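PDB 6FKG: NAD(+) phosphorylase MbcT from Mycobacterium tuberculosis, which degrades NAD(+) by phosphorolysis, acting as the cell-killing toxin of a type II toxin-antitoxin system that its partner MbcA neutralises. Local coordinates for residues 26-31 with 68-73. Residues are numbered along the deposited sequence; the frame is centred on the assembly and turned at random.
Sequences YRYTGA and VEVERA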
loop_
_atom_site.group_PDB
_atom_site.type_symbol
_atom_site.label_atom_id
_atom_site.label_comp_id
_atom_site.label_asym_id
_atom_site.label_seq_id
_atom_site.Cartn_x
_atom_site.Cartn_y
_atom_site.Cartn_z
ATOM N N TYR B 26 18.559 -44.950 -5.297
ATOM C CA TYR B 26 18.447 -44.527 -6.678
ATOM C C TYR B 26 17.832 -43.154 -6.763
ATOM O O TYR B 26 16.884 -42.819 -6.045
ATOM C CB TYR B 26 17.606 -45.540 -7.479
ATOM C CG TYR B 26 18.224 -46.910 -7.475
ATOM C CD1 TYR B 26 17.972 -47.808 -6.439
ATOM C CD2 TYR B 26 19.096 -47.295 -8.483
ATOM C CE1 TYR B 26 18.563 -49.057 -6.420
ATOM C CE2 TYR B 26 19.684 -48.534 -8.474
ATOM C CZ TYR B 26 19.412 -49.410 -7.446
ATOM O OH TYR B 26 20.002 -50.643 -7.450
ATOM N N ARG B 27 18.389 -42.359 -7.660
ATOM C CA ARG B 27 17.911 -41.024 -7.903
ATOM C C ARG B 27 17.925 -40.769 -9.407
ATOM O O ARG B 27 18.825 -41.244 -10.078
ATOM C CB ARG B 27 18.814 -40.017 -7.189
ATOM C CG ARG B 27 18.375 -38.620 -7.393
ATOM C CD ARG B 27 19.458 -37.619 -7.043
ATOM N NE ARG B 27 18.865 -36.301 -7.153
ATOM C CZ ARG B 27 19.528 -35.172 -6.978
ATOM N NH1 ARG B 27 20.824 -35.211 -6.671
ATOM N NH2 ARG B 27 18.892 -34.012 -7.098
ATOM N N TYR B 28 16.975 -40.000 -9.940
ATOM C CA TYR B 28 17.085 -39.609 -11.345
ATOM C C TYR B 28 17.219 -38.085 -11.433
ATOM O O TYR B 28 16.755 -37.343 -10.558
ATOM C CB TYR B 28 15.887 -40.143 -12.189
ATOM C CG TYR B 28 14.610 -39.359 -11.997
ATOM C CD1 TYR B 28 13.838 -39.528 -10.859
ATOM C CD2 TYR B 28 14.178 -38.449 -12.953
ATOM C CE1 TYR B 28 12.683 -38.802 -10.663
ATOM C CE2 TYR B 28 13.021 -37.709 -12.761
ATOM C CZ TYR B 28 12.282 -37.889 -11.619
ATOM O OH TYR B 28 11.126 -37.159 -11.433
ATOM N N THR B 29 17.943 -37.625 -12.451
ATOM C CA THR B 29 18.116 -36.204 -12.697
ATOM C C THR B 29 18.185 -36.013 -14.199
ATOM O O THR B 29 18.407 -36.971 -14.940
ATOM C CB THR B 29 19.432 -35.624 -12.088
ATOM O OG1 THR B 29 20.558 -36.179 -12.775
ATOM C CG2 THR B 29 19.536 -35.892 -10.595
ATOM N N GLY B 30 18.031 -34.776 -14.649
ATOM C CA GLY B 30 18.477 -34.427 -15.986
ATOM C C GLY B 30 19.918 -34.857 -16.157
ATOM O O GLY B 30 20.699 -34.878 -15.185
ATOM N N ALA B 31 20.274 -35.185 -17.395
ATOM C CA ALA B 31 21.567 -35.780 -17.704
ATOM C C ALA B 31 22.734 -34.848 -17.373
ATOM O O ALA B 31 23.857 -35.308 -17.156
ATOM C CB ALA B 31 21.619 -36.187 -19.179
ATOM N N VAL B 68 8.665 -45.434 -10.277
ATOM C CA VAL B 68 7.341 -44.991 -9.852
ATOM C C VAL B 68 7.364 -43.468 -9.614
ATOM O O VAL B 68 6.427 -42.765 -9.980
ATOM C CB VAL B 68 6.884 -45.749 -8.596
ATOM C CG1 VAL B 68 5.547 -45.203 -8.076
ATOM C CG2 VAL B 68 6.761 -47.233 -8.910
ATOM N N GLU B 69 8.448 -42.944 -9.042
ATOM C CA GLU B 69 8.523 -41.495 -8.829
ATOM C C GLU B 69 8.672 -40.755 -10.168
ATOM O O GLU B 69 8.122 -39.662 -10.344
ATOM C CB GLU B 69 9.667 -41.139 -7.876
ATOM C CG GLU B 69 9.477 -41.684 -6.440
ATOM C CD GLU B 69 8.174 -41.232 -5.788
ATOM O OE1 GLU B 69 7.703 -40.102 -6.046
ATOM O OE2 GLU B 69 7.607 -42.019 -5.013
ATOM N N VAL B 70 9.355 -41.372 -11.131
ATOM C CA VAL B 70 9.433 -40.778 -12.464
ATOM C C VAL B 70 8.019 -40.648 -13.055
ATOM O O VAL B 70 7.673 -39.631 -13.643
ATOM C CB VAL B 70 10.333 -41.596 -13.429
ATOM C CG1 VAL B 70 10.269 -41.012 -14.844
ATOM C CG2 VAL B 70 11.785 -41.612 -12.938
ATOM N N GLU B 71 7.197 -41.676 -12.867
ATOM C CA GLU B 71 5.810 -41.638 -13.332
ATOM C C GLU B 71 5.000 -40.514 -12.687
ATOM O O GLU B 71 4.228 -39.821 -13.355
ATOM C CB GLU B 71 5.103 -42.964 -13.035
ATOM C CG GLU B 71 5.722 -44.161 -13.664
ATOM C CD GLU B 71 4.945 -45.437 -13.326
ATOM O OE1 GLU B 71 3.946 -45.366 -12.570
ATOM O OE2 GLU B 71 5.338 -46.508 -13.816
ATOM N N ARG B 72 5.130 -40.385 -11.370
ATOM C CA ARG B 72 4.401 -39.356 -10.634
ATOM C C ARG B 72 4.813 -37.956 -11.070
ATOM O O ARG B 72 3.972 -37.068 -11.174
ATOM C CB ARG B 72 4.609 -39.513 -9.129
ATOM C CG ARG B 72 3.999 -40.806 -8.565
ATOM C CD ARG B 72 4.236 -40.912 -7.055
ATOM N NE ARG B 72 3.433 -39.949 -6.309
ATOM C CZ ARG B 72 3.926 -38.933 -5.615
ATOM N NH1 ARG B 72 5.241 -38.741 -5.561
ATOM N NH2 ARG B 72 3.095 -38.114 -4.970
ATOM N N ALA B 73 6.104 -37.749 -11.309
ATOM C CA ALA B 73 6.538 -36.457 -11.812
ATOM C C ALA B 73 5.993 -36.214 -13.217
ATOM O O ALA B 73 5.511 -35.122 -13.527
ATOM C CB ALA B 73 8.070 -36.363 -11.793
#
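A chi1 of 77° sets Y28 CG between the backbone N and the carbonyl carbon, and the ring leaves strand 19-30 toward the helix, where V70 meets it with CG2, the methyl set anti to its carbonyl carbon and beside its backbone N. The pair joins a strand of the mixed beta-sheet of the RES domain, a member of the ADP-ribosyl clan, to helix 63-76, which packs over it; the axes of strand 26-30 and helix 68-73 come within 9.8 Å at 39°. V70 CG2 lies over one ring face, 3.6 Å from the centroid and 11° off the normal, a centred CH-pi contact that touches Y28 CD1 and CE1 about equally. C66 of the same helix and L175 add to the packing round the tyrosine, while V70 also leans on A81 and M84.

Next to V70 in the helix, E69 starts toward the strand but bends off at its end, where OE1 takes R72 NH1 at 2.9 Å in a salt bridge. OE1 uses its syn lone pair and lies close to the plane of the R72 guanidinium. This charged pair looks toward the antitoxin: R72 NH1 also bonds V115 O of the MbcA chain, and E69 packs on F114 of that chain. At the far end of the tyrosine, the methyl of A73 comes in at the ring edge, near its plane, with CB 3.2 Å from Y28 OH.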